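CT263 (Chlamydia trachomatis, PDB 4QAS) is probably a nucleosidase of the MTAN type that hydrolyses an intermediate of the futalosine pathway of menaquinone synthesis. Local coordinates at residues Ala190-Pro193 against Ile194-Ser197; Gln173-Leu176 against Lys177-Val181; Phe13-Pro16 against Ala17-Ala20; Ser29-Lys32 against Glu33-Thr37. The protein carries 1 engineered substitution. All coordinates share one frame; numbering follows the deposited sequence.

Contact 1 (Ala190-Pro193 against Ile194-Ser197); sequences AIFP and IYSS
Pro193 O takes two donors from Ser197, one turn further along the C-terminal helix 180-197. The backbone bond from Ser197 N to Pro193 O is 3.0 Å. The hydroxyl bond from Ser197 OG to Pro193 O is 2.8 Å, but it holds for one of two modelled conformers and is doubtful for the other. The two donors approach from opposite faces of the carbonyl plane. OG reaches back because it lies beside its own backbone N, chi1 -61°. The proline N has no hydrogen to give to the preceding turn, and the helix kinks there. Two i to i+4 bonds span the proline: Tyr195 N to Ile191 O and Ser196 N to Phe192 O.

Phe192 and Tyr195 share one side of the helix. Their rings form an oblique pair, planes 51° apart, in one of two conformers of Tyr195. Tyr195 packs edge-to-face on Phe26. The Phe192 ring meets Phe192 of the second subunit edge-to-face, so this side of the helix lies at the dimer interface. Ile191 and Ile194 pack instead on strands 71-80 and 158-167. In this conformer Phe192 CE1 lies 3.6 Å from Tyr195 CE2, near the plane of the tyrosine ring.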
loop_
_atom_site.group_PDB
_atom_site.type_symbol
_atom_site.label_atom_id
_atom_site.label_comp_id
_atom_site.label_asym_id
_atom_site.label_seq_id
_atom_site.Cartn_x
_atom_site.Cartn_y
_atom_site.Cartn_z
ATOM N N ALA A 190 -4.262 -4.622 3.746
ATOM C CA ALA A 190 -5.210 -4.342 4.815
ATOM C C ALA A 190 -4.734 -3.227 5.736
ATOM O O ALA A 190 -5.566 -2.484 6.284
ATOM C CB ALA A 190 -5.448 -5.605 5.625
ATOM N N ILE A 191 -3.417 -3.094 5.934
ATOM C CA ILE A 191 -2.887 -2.055 6.821
ATOM C C ILE A 191 -3.103 -0.670 6.230
ATOM O O ILE A 191 -3.395 0.294 6.958
ATOM C CB ILE A 191 -1.407 -2.347 7.128
ATOM C CG1 ILE A 191 -1.337 -3.537 8.093
ATOM C CG2 ILE A 191 -0.718 -1.091 7.701
ATOM C CD1 ILE A 191 0.020 -4.111 8.291
ATOM N N PHE A 192 -2.953 -0.529 4.920
ATOM C CA PHE A 192 -2.955 0.813 4.357
ATOM C C PHE A 192 -4.201 1.620 4.689
ATOM O O PHE A 192 -4.056 2.783 5.093
ATOM C CB PHE A 192 -2.694 0.790 2.855
ATOM C CG PHE A 192 -2.675 2.149 2.289
ATOM C CD1 PHE A 192 -1.561 2.955 2.449
ATOM C CD2 PHE A 192 -3.802 2.678 1.710
ATOM C CE1 PHE A 192 -1.564 4.257 1.971
ATOM C CE2 PHE A 192 -3.807 3.957 1.233
ATOM C CZ PHE A 192 -2.693 4.750 1.362
ATOM N N PRO A 193 -5.428 1.124 4.497
ATOM C CA PRO A 193 -6.579 1.998 4.782
ATOM C C PRO A 193 -6.707 2.368 6.247
ATOM O O PRO A 193 -7.279 3.422 6.559
ATOM C CB PRO A 193 -7.786 1.194 4.267
ATOM C CG PRO A 193 -7.328 -0.204 4.195
ATOM C CD PRO A 193 -5.839 -0.144 3.868
ATOM N N ILE A 194 -6.173 1.549 7.153
ATOM C CA ILE A 194 -6.159 1.925 8.563
ATOM C C ILE A 194 -5.244 3.120 8.771
ATOM O O ILE A 194 -5.638 4.129 9.364
ATOM C CB ILE A 194 -5.738 0.749 9.452
ATOM C CG1 ILE A 194 -6.551 -0.499 9.114
ATOM C CG2 ILE A 194 -5.908 1.169 10.919
ATOM C CD1 ILE A 194 -6.035 -1.744 9.808
ATOM N N TYR A 195 -3.996 3.015 8.293
ATOM C CA TYR A 195 -3.079 4.147 8.360
ATOM C C TYR A 195 -3.718 5.393 7.762
ATOM O O TYR A 195 -3.669 6.483 8.349
ATOM C CB TYR A 195 -1.781 3.792 7.628
ATOM C CG TYR A 195 -1.146 4.961 6.920
ATOM C CD1 TYR A 195 -0.347 5.875 7.607
ATOM C CD2 TYR A 195 -1.355 5.165 5.562
ATOM C CE1 TYR A 195 0.234 6.961 6.952
ATOM C CE2 TYR A 195 -0.784 6.234 4.905
ATOM C CZ TYR A 195 0.008 7.136 5.597
ATOM O OH TYR A 195 0.567 8.183 4.917
ATOM N N SER A 196 -4.345 5.246 6.596
ATOM C CA SER A 196 -4.937 6.381 5.907
ATOM C C SER A 196 -6.015 7.051 6.751
ATOM O O SER A 196 -6.140 8.271 6.748
ATOM C CB SER A 196 -5.498 5.889 4.576
ATOM O OG SER A 196 -5.871 6.975 3.770
ATOM N N SER A 197 -6.790 6.259 7.489
ATOM C CA SER A 197 -7.878 6.808 8.297
ATOM C C SER A 197 -7.381 7.770 9.370
ATOM O O SER A 197 -8.143 8.636 9.818
ATOM C CB SER A 197 -8.636 5.665 8.973
ATOM O OG SER A 197 -9.216 4.785 8.026
#

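Contact 2 (Gln173-Leu176 against Lys177-Val181); sequences QDFL and KNNKV
Gln173-Leu176 and Lys177-Val181 lie at a break between two helices, where helix 173-178 gives way to helix 180-197. Lys177 N bonds to Gln173 O at 3.1 Å, and Asn178 N to Asp174 O at 3.0 Å. The pattern then fades. Asn179 N makes a weak bond to Leu176 O, at 3.4 Å. Asn179 takes the N-cap position of the next helix, but its side chain makes no capping bond there.

That side chain turns back to helix 173-178. Asn179 ND2 gives a hydrogen bond of 2.9 Å to Phe175 O, in the carbonyl plane and on a lone pair. The bond is nearly straight. The acceptor also lies in the amide plane, so the bond fixes the rotation of the amide.

The same amide is stacked on the Phe175 ring, the two planes 21° apart. Phe175 CG is anti to the backbone N, chi1 -169°, which brings the ring beneath the amide. Phe175 also touches Leu87 and Leu88. Leu176 packs on Phe77 and on Asn166, the engineered position. Lys180 lays CG 3.3 Å from Leu176 O, while its chain runs on extended. Over the phenylalanine, Asn179 ND2 sits above the centre of the ring, 3.2 Å from its plane.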
loop_
_atom_site.group_PDB
_atom_site.type_symbol
_atom_site.label_atom_id
_atom_site.label_comp_id
_atom_site.label_asym_id
_atom_site.label_seq_id
_atom_site.Cartn_x
_atom_site.Cartn_y
_atom_site.Cartn_z
ATOM N N GLN A 173 1.204 -27.631 5.059
ATOM C CA GLN A 173 2.280 -26.696 5.377
ATOM C C GLN A 173 2.967 -26.154 4.125
ATOM O O GLN A 173 3.495 -25.039 4.150
ATOM C CB GLN A 173 3.320 -27.356 6.286
ATOM C CG GLN A 173 2.780 -27.834 7.627
ATOM C CD GLN A 173 2.141 -26.721 8.438
ATOM O OE1 GLN A 173 2.749 -25.669 8.682
ATOM N NE2 GLN A 173 0.889 -26.933 8.841
ATOM N N ASP A 174 2.975 -26.904 3.028
ATOM C CA ASP A 174 3.685 -26.452 1.837
ATOM C C ASP A 174 3.108 -25.154 1.300
ATOM O O ASP A 174 3.849 -24.304 0.786
ATOM C CB ASP A 174 3.622 -27.527 0.753
ATOM C CG ASP A 174 4.670 -28.608 0.937
ATOM O OD1 ASP A 174 5.771 -28.293 1.434
ATOM O OD2 ASP A 174 4.392 -29.776 0.587
ATOM N N PHE A 175 1.798 -24.964 1.425
ATOM C CA PHE A 175 1.198 -23.732 0.928
ATOM C C PHE A 175 1.754 -22.514 1.660
ATOM O O PHE A 175 2.052 -21.483 1.042
ATOM C CB PHE A 175 -0.321 -23.774 1.051
ATOM C CG PHE A 175 -1.001 -22.666 0.321
ATOM C CD1 PHE A 175 -1.331 -22.806 -1.015
ATOM C CD2 PHE A 175 -1.290 -21.474 0.952
ATOM C CE1 PHE A 175 -1.957 -21.775 -1.696
ATOM C CE2 PHE A 175 -1.886 -20.443 0.267
ATOM C CZ PHE A 175 -2.234 -20.595 -1.050
ATOM N N LEU A 176 1.906 -22.612 2.982
ATOM C CA LEU A 176 2.540 -21.546 3.753
ATOM C C LEU A 176 3.962 -21.309 3.274
ATOM O O LEU A 176 4.364 -20.168 3.026
ATOM C CB LEU A 176 2.525 -21.938 5.235
ATOM C CG LEU A 176 3.371 -21.078 6.185
ATOM C CD1 LEU A 176 2.959 -19.611 6.179
ATOM C CD2 LEU A 176 3.286 -21.651 7.590
ATOM N N LYS A 177 4.725 -22.382 3.095
ATOM C CA LYS A 177 6.109 -22.255 2.662
ATOM C C LYS A 177 6.217 -21.515 1.336
ATOM O O LYS A 177 7.164 -20.750 1.127
ATOM C CB LYS A 177 6.712 -23.650 2.536
ATOM C CG LYS A 177 8.106 -23.677 1.923
ATOM C CD LYS A 177 8.613 -25.097 1.736
ATOM C CE LYS A 177 10.057 -25.112 1.254
ATOM N NZ LYS A 177 10.611 -26.491 1.208
ATOM N N ASN A 178 5.269 -21.735 0.425
ATOM C CA ASN A 178 5.385 -21.275 -0.952
ATOM C C ASN A 178 4.657 -19.974 -1.242
ATOM O O ASN A 178 4.775 -19.458 -2.359
ATOM C CB ASN A 178 4.854 -22.341 -1.906
ATOM C CG ASN A 178 5.704 -23.588 -1.924
ATOM O OD1 ASN A 178 6.918 -23.532 -1.737
ATOM N ND2 ASN A 178 5.062 -24.727 -2.142
ATOM N N ASN A 179 3.923 -19.427 -0.282
ATOM C CA ASN A 179 3.081 -18.262 -0.545
ATOM C C ASN A 179 3.359 -17.078 0.380
ATOM O O ASN A 179 2.503 -16.206 0.539
ATOM C CB ASN A 179 1.608 -18.670 -0.531
ATOM C CG ASN A 179 1.239 -19.453 -1.756
ATOM O OD1 ASN A 179 0.970 -18.875 -2.809
ATOM N ND2 ASN A 179 1.273 -20.773 -1.652
ATOM N N LYS A 180 4.537 -17.021 0.978
ATOM C CA LYS A 180 4.798 -15.967 1.954
ATOM C C LYS A 180 4.728 -14.565 1.364
ATOM O O LYS A 180 4.244 -13.654 2.039
ATOM C CB LYS A 180 6.113 -16.189 2.672
ATOM C CG LYS A 180 6.051 -17.408 3.579
ATOM C CD LYS A 180 7.300 -17.593 4.409
ATOM C CE LYS A 180 7.216 -18.896 5.193
ATOM N NZ LYS A 180 8.551 -19.440 5.534
ATOM N N VAL A 181 5.126 -14.370 0.112
ATOM C CA VAL A 181 5.031 -13.031 -0.477
ATOM C C VAL A 181 3.571 -12.627 -0.658
ATOM O O VAL A 181 3.171 -11.519 -0.262
ATOM C CB VAL A 181 5.831 -12.939 -1.788
ATOM C CG1 VAL A 181 5.562 -11.599 -2.500
ATOM C CG2 VAL A 181 7.323 -13.048 -1.478
#

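Contact 3 (Phe13-Pro16 against Ala17-Ala20); sequences FADP and AEAA
Phe13-Ala20 is a strand-to-helix turn, leading from the end of strand 7-13 into helix 16-25, with Asp15 as N-cap. Asp15 OD1 accepts the capping bond from Glu18 N at 3.0 Å. Asp15 CG lies between the backbone N and the carbonyl carbon, chi1 59°, which turns the carboxylate towards the first turn of the helix.

Glu18 reaches back with an extended chain. Its OE1 takes the N-H of Ala14 at 2.8 Å, nearly in line with the C-O bond. Its OE2 accepts from Phe77 N on strand 71-80. Water 1 donates to both acids, 2.8 Å from Asp15 OD2 and 2.7 Å from Glu18 OE2.

The apolar part is Ala19, which sits over one face of the Phe13 ring. Ala19 CA makes a CH-pi contact 3.5 Å from the ring centroid of Phe13, almost straight above it. Ala19 CB also meets Phe13 CD2 at 3.5 Å. Phe13 packs further on Val47 and Ile191.

Asp15 N is buried with no partner in the model. The Glu18 carboxylate is held at both oxygens. Asp15 OD2 lies 4.5 Å from Glu18 OE2, and the shared water probably eases the closeness of the two carboxylates.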
loop_
_atom_site.group_PDB
_atom_site.type_symbol
_atom_site.label_atom_id
_atom_site.label_comp_id
_atom_site.label_asym_id
_atom_site.label_seq_id
_atom_site.Cartn_x
_atom_site.Cartn_y
_atom_site.Cartn_z
ATOM N N PHE A 13 4.740 -7.507 13.848
ATOM C CA PHE A 13 4.758 -8.730 13.062
ATOM C C PHE A 13 5.565 -9.779 13.807
ATOM O O PHE A 13 6.494 -9.468 14.539
ATOM C CB PHE A 13 5.429 -8.482 11.715
ATOM C CG PHE A 13 4.692 -7.517 10.837
ATOM C CD1 PHE A 13 3.687 -7.960 9.991
ATOM C CD2 PHE A 13 5.008 -6.159 10.843
ATOM C CE1 PHE A 13 3.016 -7.079 9.173
ATOM C CE2 PHE A 13 4.324 -5.282 10.034
ATOM C CZ PHE A 13 3.344 -5.740 9.212
ATOM N N ALA A 14 5.194 -11.043 13.621
ATOM C CA ALA A 14 5.892 -12.125 14.294
ATOM C C ALA A 14 7.251 -12.402 13.682
ATOM O O ALA A 14 8.176 -12.778 14.397
ATOM C CB ALA A 14 5.052 -13.415 14.280
ATOM N N ASP A 15 7.389 -12.234 12.370
ATOM C CA ASP A 15 8.635 -12.596 11.715
ATOM C C ASP A 15 8.829 -11.737 10.474
ATOM O O ASP A 15 7.927 -10.999 10.059
ATOM C CB ASP A 15 8.703 -14.101 11.400
ATOM C CG ASP A 15 7.576 -14.570 10.504
ATOM O OD1 ASP A 15 7.266 -13.891 9.504
ATOM O OD2 ASP A 15 6.975 -15.638 10.797
ATOM N N PRO A 16 10.023 -11.778 9.881
ATOM C CA PRO A 16 10.283 -10.893 8.732
ATOM C C PRO A 16 9.420 -11.165 7.519
ATOM O O PRO A 16 9.088 -10.219 6.788
ATOM C CB PRO A 16 11.746 -11.185 8.404
ATOM C CG PRO A 16 12.349 -11.583 9.701
ATOM C CD PRO A 16 11.270 -12.390 10.374
ATOM N N ALA A 17 9.053 -12.425 7.269
ATOM C CA ALA A 17 8.217 -12.730 6.114
ATOM C C ALA A 17 6.878 -12.044 6.233
ATOM O O ALA A 17 6.345 -11.518 5.247
ATOM C CB ALA A 17 8.034 -14.240 5.969
ATOM N N GLU A 18 6.300 -12.029 7.424
ATOM C CA GLU A 18 5.022 -11.357 7.575
ATOM C C GLU A 18 5.160 -9.873 7.276
ATOM O O GLU A 18 4.265 -9.281 6.682
ATOM C CB GLU A 18 4.469 -11.540 8.989
ATOM C CG GLU A 18 3.972 -12.959 9.346
ATOM C CD GLU A 18 3.409 -13.072 10.755
ATOM O OE1 GLU A 18 3.647 -12.169 11.596
ATOM O OE2 GLU A 18 2.748 -14.081 11.073
ATOM N N ALA A 19 6.232 -9.256 7.772
ATOM C CA ALA A 19 6.426 -7.813 7.707
ATOM C C ALA A 19 6.810 -7.312 6.330
ATOM O O ALA A 19 6.641 -6.110 6.070
ATOM C CB ALA A 19 7.494 -7.419 8.711
ATOM N N ALA A 20 7.341 -8.175 5.463
ATOM C CA ALA A 20 8.117 -7.697 4.316
ATOM C C ALA A 20 7.341 -6.708 3.444
ATOM O O ALA A 20 7.864 -5.644 3.083
ATOM C CB ALA A 20 8.595 -8.893 3.500
HETATM O O HOH W 1 4.276 -16.310 11.404
#

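Contact 4 (Ser29-Lys32 against Glu33-Thr37); sequences SLNK and ENFYT
Asn31 and Phe35 form the tight part of this beta hairpin, whose strands 29-30 and 36-40 are joined by a type I turn with a G1 bulge. Asn31 N bonds to Phe35 O at 3.0 Å, and Asn34 N to Asn31 O at 3.0 Å. Asn34, with positive phi (78°), is the bulge residue. Asn31 chi1 is 62°, which swings the amide across the turn. Its OD1 accepts from Phe35 N at 3.1 Å, with the donor above the carbonyl plane, and takes a weak bond from Glu33 N. The amide stands nearly perpendicular to the Phe35 ring. Asn31 ND2 lies over the ring centre, 3.3 Å above its plane.

Ser29 and Thr37 are a hydrogen-bonded antiparallel pair, linked by two backbone bonds. Water 2 joins Ser29 OG to Thr37 O.

The solvent side is looser. Lys32 and Glu33 run side by side, but Lys32 NZ stays 4.5 Å from Glu33 OE2, beyond a salt bridge. Leu30 is exposed too, but its CD1 packs closely on the turn, 3.4 Å from Asn34 C.

Strand 36-40 pairs antiparallel with the next strand, 43-49. Phe35 rests on Asp46 and Met48, and Thr37 OG1 bonds to Asp46 OD1. Tyr36 packs on Val47 of that strand and on Phe28, in the loop between helix 16-25 and strand 29-30.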
loop_
_atom_site.group_PDB
_atom_site.type_symbol
_atom_site.label_atom_id
_atom_site.label_comp_id
_atom_site.label_asym_id
_atom_site.label_seq_id
_atom_site.Cartn_x
_atom_site.Cartn_y
_atom_site.Cartn_z
ATOM N N SER A 29 12.886 3.860 7.822
ATOM C CA SER A 29 14.299 3.850 8.153
ATOM C C SER A 29 14.480 3.071 9.448
ATOM O O SER A 29 13.544 2.930 10.237
ATOM C CB SER A 29 14.837 5.270 8.311
ATOM O OG SER A 29 14.136 5.968 9.320
ATOM N N LEU A 30 15.666 2.498 9.611
ATOM C CA LEU A 30 16.052 1.869 10.868
ATOM C C LEU A 30 16.575 2.959 11.784
ATOM O O LEU A 30 17.481 3.698 11.404
ATOM C CB LEU A 30 17.149 0.842 10.609
ATOM C CG LEU A 30 17.530 -0.019 11.811
ATOM C CD1 LEU A 30 16.374 -0.934 12.180
ATOM C CD2 LEU A 30 18.789 -0.824 11.528
ATOM N N ASN A 31 16.010 3.071 12.980
ATOM C CA ASN A 31 16.464 4.066 13.935
ATOM C C ASN A 31 17.612 3.502 14.769
ATOM O O ASN A 31 18.014 2.346 14.631
ATOM C CB ASN A 31 15.287 4.563 14.776
ATOM C CG ASN A 31 14.649 3.471 15.607
ATOM O OD1 ASN A 31 15.269 2.450 15.912
ATOM N ND2 ASN A 31 13.400 3.678 15.992
ATOM N N LYS A 32 18.123 4.319 15.676
ATOM C CA LYS A 32 19.269 3.893 16.473
ATOM C C LYS A 32 18.889 2.852 17.521
ATOM O O LYS A 32 19.791 2.249 18.121
ATOM C CB LYS A 32 19.945 5.104 17.130
ATOM C CG LYS A 32 19.049 5.857 18.086
ATOM C CD LYS A 32 19.798 6.976 18.784
ATOM C CE LYS A 32 18.903 7.690 19.780
ATOM N NZ LYS A 32 19.620 8.778 20.491
ATOM N N GLU A 33 17.596 2.662 17.775
ATOM C CA GLU A 33 17.084 1.600 18.639
ATOM C C GLU A 33 16.865 0.286 17.902
ATOM O O GLU A 33 16.347 -0.667 18.494
ATOM C CB GLU A 33 15.774 2.040 19.306
ATOM C CG GLU A 33 15.927 3.194 20.291
ATOM C CD GLU A 33 16.012 4.555 19.619
ATOM O OE1 GLU A 33 15.404 4.742 18.543
ATOM O OE2 GLU A 33 16.688 5.444 20.179
ATOM N N ASN A 34 17.187 0.225 16.612
ATOM C CA ASN A 34 17.208 -1.026 15.869
ATOM C C ASN A 34 15.813 -1.489 15.470
ATOM O O ASN A 34 15.569 -2.699 15.348
ATOM C CB ASN A 34 17.930 -2.116 16.672
ATOM C CG ASN A 34 18.535 -3.183 15.794
ATOM O OD1 ASN A 34 18.469 -3.105 14.574
ATOM N ND2 ASN A 34 19.154 -4.183 16.420
ATOM N N PHE A 35 14.876 -0.560 15.251
ATOM C CA PHE A 35 13.587 -0.921 14.667
ATOM C C PHE A 35 13.184 0.118 13.627
ATOM O O PHE A 35 13.821 1.156 13.489
ATOM C CB PHE A 35 12.496 -1.212 15.719
ATOM C CG PHE A 35 12.059 -0.019 16.519
ATOM C CD1 PHE A 35 12.718 0.332 17.690
ATOM C CD2 PHE A 35 10.970 0.738 16.118
ATOM C CE1 PHE A 35 12.304 1.427 18.433
ATOM C CE2 PHE A 35 10.544 1.820 16.851
ATOM C CZ PHE A 35 11.214 2.173 18.013
ATOM N N TYR A 36 12.112 -0.177 12.886
ATOM C CA TYR A 36 11.755 0.636 11.727
ATOM C C TYR A 36 10.770 1.734 12.079
ATOM O O TYR A 36 9.838 1.528 12.853
ATOM C CB TYR A 36 11.089 -0.193 10.645
ATOM C CG TYR A 36 11.827 -1.412 10.244
ATOM C CD1 TYR A 36 12.791 -1.353 9.273
ATOM C CD2 TYR A 36 11.524 -2.648 10.803
ATOM C CE1 TYR A 36 13.467 -2.487 8.872
ATOM C CE2 TYR A 36 12.190 -3.785 10.413
ATOM C CZ TYR A 36 13.162 -3.695 9.446
ATOM O OH TYR A 36 13.823 -4.837 9.059
ATOM N N THR A 37 10.963 2.899 11.465
ATOM C CA THR A 37 10.126 4.051 11.761
ATOM C C THR A 37 9.906 4.867 10.497
ATOM O O THR A 37 10.778 4.945 9.625
ATOM C CB THR A 37 10.787 4.909 12.843
ATOM O OG1 THR A 37 9.867 5.917 13.285
ATOM C CG2 THR A 37 12.080 5.563 12.330
HETATM O O HOH W 2 11.755 6.977 7.938
#

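In the fold
Contact 3 touches two of the others. It meets contact 1 through Phe13 CZ and Ile191 CD1, 3.8 Å apart, and contact 2 through Ala17 CB and Lys180 CD, also 3.8 Å apart. Their centres lie about 18 Å and 13 Å from that of contact 3. Contacts 1 and 2 share helix 180-197 but do not meet; their nearest atoms are about 11 Å apart. Phe77 is a common neighbour of contacts 2 and 3. The engineered Asn166 next to contact 2 is consistent with a place near the nucleosidase active site. Contact 4 stands apart, its nearest atoms about 6 Å from contact 3, and is tied to it through strand 43-49.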